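Local coordinates for protein putative Xylose isomerase (Rhodospirillum rubrum, PDB 3QXB) that probably acts as a metal-dependent isomerase with a xylose isomerase-like TIM barrel that holds iron and manganese ions, at residues Met133-Tyr138 with Glu185-Ala190; Tyr176-Pro181 with Trp214-Phe219. All coordinates share one frame; numbering follows the deposited sequence.

Contacts 1 and 2 show how successive loops of a TIM barrel carry a metal site and its surroundings. Their segments alternate along the chain, and residues 176-181 and 185-190 both belong to the stretch that follows strand 174-177 and leads to helix 190-200. That stretch joins the contacts, whose centres lie about 9 Å apart: Val180 N probably donates a hydrogen bond to Pro187 O at 3.1 Å, and Ser188 OG probably bonds to Val180 O at 2.9 Å. Contact 2 supplies Glu178 and His216 to the two metal ions. Contact 1 lies farther out, with the Glu185 side chain about 9 Å from the manganese ion.

Contact 1 of 2, residues Met133-Tyr138 with Glu185-Ala190; sequences MPFGSY and EFPSSA
Phe135 and Pro187 form the tight half of this contact, their side chains crossing at about a right angle with Phe135 CB 3.6 Å from Pro187 CD. The same CB comes to 3.1 Å from Phe186 O, a carbonyl oxygen buried here with no polar partner in the model. Beside it the rings of Phe135 and Phe186 approach more loosely: Phe135 CD2 lies at the edge of the Phe186 ring, 4.4 Å from Phe186 CD1. The cis peptide before Pro187 folds the proline back on its neighbour, setting Pro187 CB over the centre of the Phe186 ring. Trp160 and Tyr153 of helix 146-170 add further aromatic packing.

The other half is polar and looser, with one water between the loops. Ser137 OG donates to Glu185 OE2 at 2.7 Å, meeting the carboxylate on its anti side and 29° out of its plane. The water donates both to Gly136 O (2.7 Å) and to Glu185 OE1 (2.9 Å), spanning the two loops. Glu185 reaches this spot because its CG stands anti to the carbonyl carbon (chi1 -53°) and the chain runs extended beyond it. Tyr96 also bonds to OE1, while Lys31 of the second subunit forms a salt bridge with OE2. With an alanine here, Lys31 of the second subunit would probably be left without its charge mate, Ser137 OG without this acceptor, and the water with a hold on one loop alone. Between the halves, Gly136 has backbone angles (phi 138°) at which a beta carbon would collide with the carbonyl oxygen of Phe135.

The pairing joins the loops that follow neighbouring strands 130-133 and 174-177, an arrangement typical of the C-terminal rim of a TIM barrel, the end at which this fold carries its active site.

Contact 2 of 2, residues Tyr176-Pro181 with Trp214-Phe219; sequences YVEPVP and WGHALF. With FE (Fe (III) ion), chain E; MN (manganese (II) ion), chain G.
The imidazole ring of His216 has Pro181 CD over one face, a CH-pi contact 3.8 Å from the ring centroid. At its edge, Pro179 O lies in the ring plane and accepts a hydrogen bond from His216 ND1 at 2.8 Å. This bond is nearly straight, 165° at the hydrogen, and the donor lies in the carbonyl plane. Elsewhere on the rim, His216 NE2 binds the manganese ion at 2.2 Å. The Glu178 carboxylate, its plane 20° from that of the imidazole, comes in obliquely, with OE2 3.1 Å from His216 CE1. The second ring, that of Phe219, takes Pro181 CB obliquely at CD2 (3.6 Å), wedging the proline between the two aromatic side chains.

Glu178 places its carboxylate with CG anti to the backbone N (chi1 169°) and the chain extended beyond. Its OE2 binds the iron(III) ion at 2.2 Å. One water coordinates both ions, 2.3 Å from iron and 2.3 Å from manganese, and each ion holds a further water. Asp213, His244 and Glu286 complete the protein ligands of the iron, while Asp253 and His255 join His216 on the manganese.

The polar and apolar contacts thus divide the work on His216: the Pro179 carbonyl, together with the manganese at NE2, fixes the turn of the ring about the CB-CG bond, and Pro181 backs one face. With ND1 donating to Pro179 O, NE2 is left to face the metal, and the carbonyl is likely to polarise the imidazole and make NE2 a stronger ligand. Pro179 is therefore a second-shell partner, through its carbonyl, of a first-shell histidine. The water shared by the ions ties the glutamate and histidine branches into one dinuclear centre, consistent with the metal-dependent isomerase chemistry assigned to this family.

Contact 1 of 2, residues Met133-Tyr138 with Glu185-Ala190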
HETATM    1  N   MSE A 133      -9.326   7.244   9.494  1.00 19.00           N
HETATM    2  CA  MSE A 133      -8.250   6.324   9.238  1.00 19.05           C
HETATM    3  C   MSE A 133      -7.923   5.554  10.528  1.00 20.10           C
HETATM    4  O   MSE A 133      -8.391   5.935  11.614  1.00 20.18           O
HETATM    5  CB  MSE A 133      -7.004   7.094   8.756  1.00 17.76           C
HETATM    6  CG  MSE A 133      -6.552   8.213   9.721  1.00 17.63           C
HETATM    7 SE   MSE A 133      -5.057   9.327   9.178  0.75 14.74          SE
HETATM    8  CE  MSE A 133      -3.662   8.100   9.614  1.00 17.80           C
ATOM      9  N   PRO A 134      -7.121   4.489  10.411  1.00 20.37           N
ATOM     10  CA  PRO A 134      -6.513   3.909  11.607  1.00 21.49           C
ATOM     11  C   PRO A 134      -5.642   4.946  12.283  1.00 21.50           C
ATOM     12  O   PRO A 134      -5.128   5.858  11.641  1.00 21.35           O
ATOM     13  CB  PRO A 134      -5.673   2.741  11.074  1.00 21.36           C
ATOM     14  CG  PRO A 134      -6.195   2.495   9.655  1.00 22.13           C
ATOM     15  CD  PRO A 134      -6.772   3.766   9.175  1.00 20.93           C
ATOM     16  N   PHE A 135      -5.498   4.809  13.586  1.00 22.63           N
ATOM     17  CA  PHE A 135      -4.890   5.830  14.408  1.00 22.52           C
ATOM     18  C   PHE A 135      -3.385   5.966  14.172  1.00 22.92           C
ATOM     19  O   PHE A 135      -2.837   7.052  14.312  1.00 21.16           O
ATOM     20  CB  PHE A 135      -5.152   5.496  15.881  1.00 22.60           C
ATOM     21  CG  PHE A 135      -5.033   6.661  16.819  1.00 22.62           C
ATOM     22  CD1 PHE A 135      -5.883   7.740  16.718  1.00 23.24           C
ATOM     23  CD2 PHE A 135      -4.149   6.624  17.863  1.00 22.51           C
ATOM     24  CE1 PHE A 135      -5.839   8.759  17.630  1.00 24.35           C
ATOM     25  CE2 PHE A 135      -4.083   7.679  18.760  1.00 24.75           C
ATOM     26  CZ  PHE A 135      -4.912   8.738  18.639  1.00 21.76           C
ATOM     27  N   GLY A 136      -2.721   4.863  13.841  1.00 23.32           N
ATOM     28  CA  GLY A 136      -1.251   4.877  13.670  1.00 23.61           C
ATOM     29  C   GLY A 136      -0.606   3.656  14.274  1.00 24.12           C
ATOM     30  O   GLY A 136      -1.297   2.727  14.724  1.00 25.47           O
ATOM     31  N   SER A 137       0.719   3.645  14.302  1.00 23.65           N
ATOM     32  CA  SER A 137       1.433   2.430  14.604  1.00 23.77           C
ATOM     33  C   SER A 137       2.709   2.666  15.373  1.00 23.66           C
ATOM     34  O   SER A 137       3.486   3.543  15.022  1.00 22.57           O
ATOM     35  CB  SER A 137       1.747   1.746  13.258  1.00 23.40           C
ATOM     36  OG  SER A 137       2.351   0.497  13.427  1.00 23.75           O
ATOM     37  N   TYR A 138       2.952   1.854  16.402  1.00 24.22           N
ATOM     38  CA  TYR A 138       4.200   1.922  17.162  1.00 24.04           C
ATOM     39  C   TYR A 138       5.295   1.159  16.469  1.00 24.21           C
ATOM     40  O   TYR A 138       5.058   0.136  15.860  1.00 25.50           O
ATOM     41  CB  TYR A 138       4.043   1.322  18.566  1.00 24.32           C
ATOM     42  CG  TYR A 138       3.156   2.108  19.487  1.00 24.54           C
ATOM     43  CD1 TYR A 138       3.540   3.356  19.972  1.00 23.10           C
ATOM     44  CD2 TYR A 138       1.910   1.591  19.897  1.00 25.79           C
ATOM     45  CE1 TYR A 138       2.701   4.088  20.828  1.00 24.54           C
ATOM     46  CE2 TYR A 138       1.084   2.313  20.777  1.00 26.52           C
ATOM     47  CZ  TYR A 138       1.475   3.565  21.218  1.00 22.50           C
ATOM     48  OH  TYR A 138       0.649   4.245  22.082  1.00 26.37           O
ATOM     49  N   GLU A 185      -0.251  -1.545  17.590  1.00 26.91           N
ATOM     50  CA  GLU A 185      -0.976  -0.341  17.211  1.00 26.60           C
ATOM     51  C   GLU A 185      -2.062  -0.113  18.266  1.00 27.23           C
ATOM     52  O   GLU A 185      -2.320  -0.973  19.108  1.00 27.64           O
ATOM     53  CB  GLU A 185      -1.547  -0.467  15.789  1.00 26.29           C
ATOM     54  CG  GLU A 185      -0.438  -0.868  14.765  1.00 26.23           C
ATOM     55  CD  GLU A 185      -0.812  -0.683  13.292  1.00 26.25           C
ATOM     56  OE1 GLU A 185      -2.009  -0.598  12.990  1.00 28.97           O
ATOM     57  OE2 GLU A 185       0.098  -0.644  12.433  1.00 30.19           O
ATOM     58  N   PHE A 186      -2.615   1.078  18.272  1.00 26.53           N
ATOM     59  CA  PHE A 186      -3.681   1.414  19.197  1.00 26.72           C
ATOM     60  C   PHE A 186      -4.616   2.305  18.442  1.00 25.51           C
ATOM     61  O   PHE A 186      -4.141   3.163  17.717  1.00 25.16           O
ATOM     62  CB  PHE A 186      -3.109   2.186  20.368  1.00 27.58           C
ATOM     63  CG  PHE A 186      -4.137   2.645  21.373  1.00 26.26           C
ATOM     64  CD1 PHE A 186      -4.745   3.881  21.250  1.00 27.15           C
ATOM     65  CD2 PHE A 186      -4.452   1.857  22.460  1.00 29.07           C
ATOM     66  CE1 PHE A 186      -5.684   4.331  22.203  1.00 28.41           C
ATOM     67  CE2 PHE A 186      -5.369   2.287  23.417  1.00 30.40           C
ATOM     68  CZ  PHE A 186      -5.996   3.525  23.288  1.00 28.83           C
ATOM     69  N   PRO A 187      -5.942   2.139  18.610  1.00 24.70           N
ATOM     70  CA  PRO A 187      -6.651   1.106  19.364  1.00 25.20           C
ATOM     71  C   PRO A 187      -6.729  -0.220  18.605  1.00 25.58           C
ATOM     72  O   PRO A 187      -6.881  -0.252  17.382  1.00 25.10           O
ATOM     73  CB  PRO A 187      -8.046   1.709  19.544  1.00 25.40           C
ATOM     74  CG  PRO A 187      -8.222   2.575  18.341  1.00 22.85           C
ATOM     75  CD  PRO A 187      -6.874   3.119  18.017  1.00 24.02           C
ATOM     76  N   SER A 188      -6.611  -1.306  19.346  1.00 26.91           N
ATOM     77  CA  SER A 188      -6.677  -2.621  18.806  1.00 27.40           C
ATOM     78  C   SER A 188      -7.925  -3.317  19.300  1.00 27.69           C
ATOM     79  O   SER A 188      -8.802  -3.668  18.516  1.00 28.29           O
ATOM     80  CB  SER A 188      -5.415  -3.379  19.240  1.00 28.40           C
ATOM     81  OG  SER A 188      -5.422  -4.709  18.735  1.00 32.35           O
ATOM     82  N   SER A 189      -8.001  -3.527  20.614  1.00 28.68           N
ATOM     83  CA  SER A 189      -9.164  -4.180  21.246  1.00 28.76           C
ATOM     84  C   SER A 189     -10.335  -3.229  21.410  1.00 29.01           C
ATOM     85  O   SER A 189     -10.183  -2.011  21.315  1.00 28.51           O
ATOM     86  CB  SER A 189      -8.790  -4.720  22.627  1.00 29.77           C
ATOM     87  OG  SER A 189      -8.380  -3.656  23.471  1.00 27.77           O
ATOM     88  N   ALA A 190     -11.501  -3.800  21.662  1.00 29.23           N
ATOM     89  CA  ALA A 190     -12.685  -3.025  22.023  1.00 30.27           C
ATOM     90  C   ALA A 190     -12.408  -2.157  23.273  1.00 29.91           C
ATOM     91  O   ALA A 190     -12.810  -0.988  23.302  1.00 28.33           O
ATOM     92  CB  ALA A 190     -13.921  -3.973  22.222  1.00 30.22           C
TER
HETATM   93  O   HOH W   1      -3.617   1.734  13.771  1.00 27.44           O

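Contact 2 of 2, residues Tyr176-Pro181 with Trp214-Phe219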
ATOM      1  N   TYR A 176     -13.318   9.707  11.909  1.00 19.94           N
ATOM      2  CA  TYR A 176     -13.334   8.306  12.361  1.00 21.15           C
ATOM      3  C   TYR A 176     -11.933   7.742  12.632  1.00 20.98           C
ATOM      4  O   TYR A 176     -10.961   8.111  11.970  1.00 19.73           O
ATOM      5  CB  TYR A 176     -13.980   7.354  11.364  1.00 21.35           C
ATOM      6  CG  TYR A 176     -15.306   7.737  10.807  1.00 22.84           C
ATOM      7  CD1 TYR A 176     -16.486   7.492  11.494  1.00 27.80           C
ATOM      8  CD2 TYR A 176     -15.391   8.276   9.568  1.00 25.32           C
ATOM      9  CE1 TYR A 176     -17.693   7.809  10.944  1.00 28.85           C
ATOM     10  CE2 TYR A 176     -16.576   8.595   9.020  1.00 26.80           C
ATOM     11  CZ  TYR A 176     -17.716   8.380   9.706  1.00 28.15           C
ATOM     12  OH  TYR A 176     -18.875   8.707   9.111  1.00 30.79           O
ATOM     13  N   VAL A 177     -11.877   6.830  13.605  1.00 21.04           N
ATOM     14  CA  VAL A 177     -10.706   6.023  13.898  1.00 21.09           C
ATOM     15  C   VAL A 177     -11.091   4.577  13.670  1.00 21.65           C
ATOM     16  O   VAL A 177     -12.108   4.126  14.183  1.00 21.79           O
ATOM     17  CB  VAL A 177     -10.237   6.187  15.367  1.00 21.16           C
ATOM     18  CG1 VAL A 177      -9.066   5.231  15.657  1.00 22.64           C
ATOM     19  CG2 VAL A 177      -9.853   7.622  15.617  1.00 19.69           C
ATOM     20  N   GLU A 178     -10.268   3.830  12.928  1.00 20.95           N
ATOM     21  CA  GLU A 178     -10.523   2.413  12.689  1.00 21.12           C
ATOM     22  C   GLU A 178      -9.606   1.558  13.525  1.00 20.95           C
ATOM     23  O   GLU A 178      -8.389   1.548  13.269  1.00 21.16           O
ATOM     24  CB  GLU A 178     -10.288   2.059  11.193  1.00 21.05           C
ATOM     25  CG  GLU A 178     -10.268   0.588  10.909  1.00 22.02           C
ATOM     26  CD  GLU A 178     -10.225   0.254   9.419  1.00 20.70           C
ATOM     27  OE1 GLU A 178      -9.720   1.064   8.619  1.00 25.93           O
ATOM     28  OE2 GLU A 178     -10.661  -0.851   9.055  1.00 20.93           O
ATOM     29  N   PRO A 179     -10.152   0.823  14.509  1.00 21.17           N
ATOM     30  CA  PRO A 179      -9.282  -0.070  15.236  1.00 23.07           C
ATOM     31  C   PRO A 179      -8.737  -1.217  14.369  1.00 24.59           C
ATOM     32  O   PRO A 179      -9.346  -1.603  13.350  1.00 25.68           O
ATOM     33  CB  PRO A 179     -10.191  -0.621  16.358  1.00 23.30           C
ATOM     34  CG  PRO A 179     -11.194   0.455  16.564  1.00 22.56           C
ATOM     35  CD  PRO A 179     -11.477   0.926  15.166  1.00 21.75           C
ATOM     36  N   VAL A 180      -7.594  -1.743  14.791  1.00 25.07           N
ATOM     37  CA  VAL A 180      -6.839  -2.696  14.003  1.00 25.61           C
ATOM     38  C   VAL A 180      -6.360  -3.910  14.824  1.00 26.46           C
ATOM     39  O   VAL A 180      -6.108  -3.769  16.035  1.00 26.43           O
ATOM     40  CB  VAL A 180      -5.595  -2.025  13.409  1.00 25.42           C
ATOM     41  CG1 VAL A 180      -6.018  -1.012  12.348  1.00 22.41           C
ATOM     42  CG2 VAL A 180      -4.822  -1.360  14.530  1.00 26.92           C
ATOM     43  N   PRO A 181      -6.154  -5.065  14.142  1.00 26.38           N
ATOM     44  CA  PRO A 181      -5.862  -6.348  14.811  1.00 28.33           C
ATOM     45  C   PRO A 181      -4.373  -6.571  15.049  1.00 28.93           C
ATOM     46  O   PRO A 181      -3.866  -7.667  14.798  1.00 30.31           O
ATOM     47  CB  PRO A 181      -6.413  -7.394  13.814  1.00 28.69           C
ATOM     48  CG  PRO A 181      -6.198  -6.774  12.455  1.00 26.71           C
ATOM     49  CD  PRO A 181      -6.408  -5.257  12.689  1.00 25.70           C
ATOM     50  N   TRP A 214     -15.209  -5.567  10.408  1.00 28.46           N
ATOM     51  CA  TRP A 214     -15.591  -6.881  10.933  1.00 29.93           C
ATOM     52  C   TRP A 214     -14.391  -7.857  10.916  1.00 29.87           C
ATOM     53  O   TRP A 214     -14.241  -8.684  11.811  1.00 31.14           O
ATOM     54  CB  TRP A 214     -16.764  -7.462  10.129  1.00 30.54           C
ATOM     55  CG  TRP A 214     -18.106  -6.996  10.570  1.00 30.64           C
ATOM     56  CD1 TRP A 214     -18.610  -5.740  10.466  1.00 30.61           C
ATOM     57  CD2 TRP A 214     -19.131  -7.796  11.172  1.00 31.26           C
ATOM     58  NE1 TRP A 214     -19.882  -5.699  10.964  1.00 31.54           N
ATOM     59  CE2 TRP A 214     -20.231  -6.949  11.408  1.00 30.91           C
ATOM     60  CE3 TRP A 214     -19.236  -9.156  11.502  1.00 31.44           C
ATOM     61  CZ2 TRP A 214     -21.418  -7.400  11.996  1.00 33.50           C
ATOM     62  CZ3 TRP A 214     -20.443  -9.615  12.109  1.00 34.95           C
ATOM     63  CH2 TRP A 214     -21.507  -8.734  12.329  1.00 33.14           C
ATOM     64  N   GLY A 215     -13.511  -7.721   9.942  1.00 29.02           N
ATOM     65  CA  GLY A 215     -12.341  -8.595   9.847  1.00 29.32           C
ATOM     66  C   GLY A 215     -11.290  -8.314  10.914  1.00 29.47           C
ATOM     67  O   GLY A 215     -10.504  -9.194  11.268  1.00 31.68           O
ATOM     68  N   HIS A 216     -11.258  -7.084  11.406  1.00 27.58           N
ATOM     69  CA  HIS A 216     -10.340  -6.701  12.453  1.00 27.60           C
ATOM     70  C   HIS A 216     -10.857  -7.184  13.821  1.00 28.73           C
ATOM     71  O   HIS A 216     -10.094  -7.720  14.602  1.00 29.05           O
ATOM     72  CB  HIS A 216     -10.200  -5.209  12.488  1.00 27.07           C
ATOM     73  CG  HIS A 216      -9.594  -4.624  11.254  1.00 24.01           C
ATOM     74  ND1 HIS A 216      -9.281  -3.286  11.162  1.00 23.55           N
ATOM     75  CD2 HIS A 216      -9.209  -5.191  10.077  1.00 25.37           C
ATOM     76  CE1 HIS A 216      -8.751  -3.050   9.968  1.00 25.72           C
ATOM     77  NE2 HIS A 216      -8.682  -4.191   9.299  1.00 24.89           N
ATOM     78  N   ALA A 217     -12.139  -7.000  14.084  1.00 28.87           N
ATOM     79  CA  ALA A 217     -12.737  -7.460  15.340  1.00 31.09           C
ATOM     80  C   ALA A 217     -12.700  -8.987  15.442  1.00 32.16           C
ATOM     81  O   ALA A 217     -12.558  -9.548  16.536  1.00 32.73           O
ATOM     82  CB  ALA A 217     -14.182  -6.959  15.466  1.00 31.06           C
ATOM     83  N   LEU A 218     -12.850  -9.662  14.309  1.00 32.74           N
ATOM     84  CA  LEU A 218     -12.987 -11.139  14.302  1.00 34.17           C
ATOM     85  C   LEU A 218     -11.656 -11.866  14.143  1.00 34.76           C
ATOM     86  O   LEU A 218     -11.623 -13.074  13.971  1.00 36.22           O
ATOM     87  CB  LEU A 218     -13.986 -11.589  13.218  1.00 33.85           C
ATOM     88  CG  LEU A 218     -15.439 -11.101  13.424  1.00 35.78           C
ATOM     89  CD1 LEU A 218     -16.392 -11.670  12.364  1.00 35.17           C
ATOM     90  CD2 LEU A 218     -15.942 -11.447  14.776  1.00 39.19           C
ATOM     91  N   PHE A 219     -10.553 -11.130  14.192  1.00 34.50           N
ATOM     92  CA  PHE A 219      -9.231 -11.725  14.119  1.00 34.38           C
ATOM     93  C   PHE A 219      -8.920 -12.571  15.385  1.00 37.17           C
ATOM     94  O   PHE A 219      -8.540 -12.026  16.436  1.00 36.50           O
ATOM     95  CB  PHE A 219      -8.205 -10.613  13.936  1.00 32.80           C
ATOM     96  CG  PHE A 219      -6.805 -11.104  13.748  1.00 30.92           C
ATOM     97  CD1 PHE A 219      -6.434 -11.762  12.594  1.00 32.23           C
ATOM     98  CD2 PHE A 219      -5.851 -10.878  14.703  1.00 31.27           C
ATOM     99  CE1 PHE A 219      -5.158 -12.218  12.435  1.00 30.53           C
ATOM    100  CE2 PHE A 219      -4.574 -11.314  14.521  1.00 32.27           C
ATOM    101  CZ  PHE A 219      -4.235 -11.996  13.408  1.00 30.54           C
TER
HETATM  102 FE    FE E 301     -11.041  -1.620   7.054  0.66 26.72          FE
HETATM  103 MN    MN G 303      -8.128  -4.537   7.228  0.50 31.45          MN
HETATM  104  O   HOH W   2      -8.890  -2.415   6.700  1.00 23.03           O
HETATM  105  O   HOH W   3      -9.924   0.207   6.277  1.00 28.78           O
HETATM  106  O   HOH W   4      -6.187  -3.913   5.902  1.00 50.12           O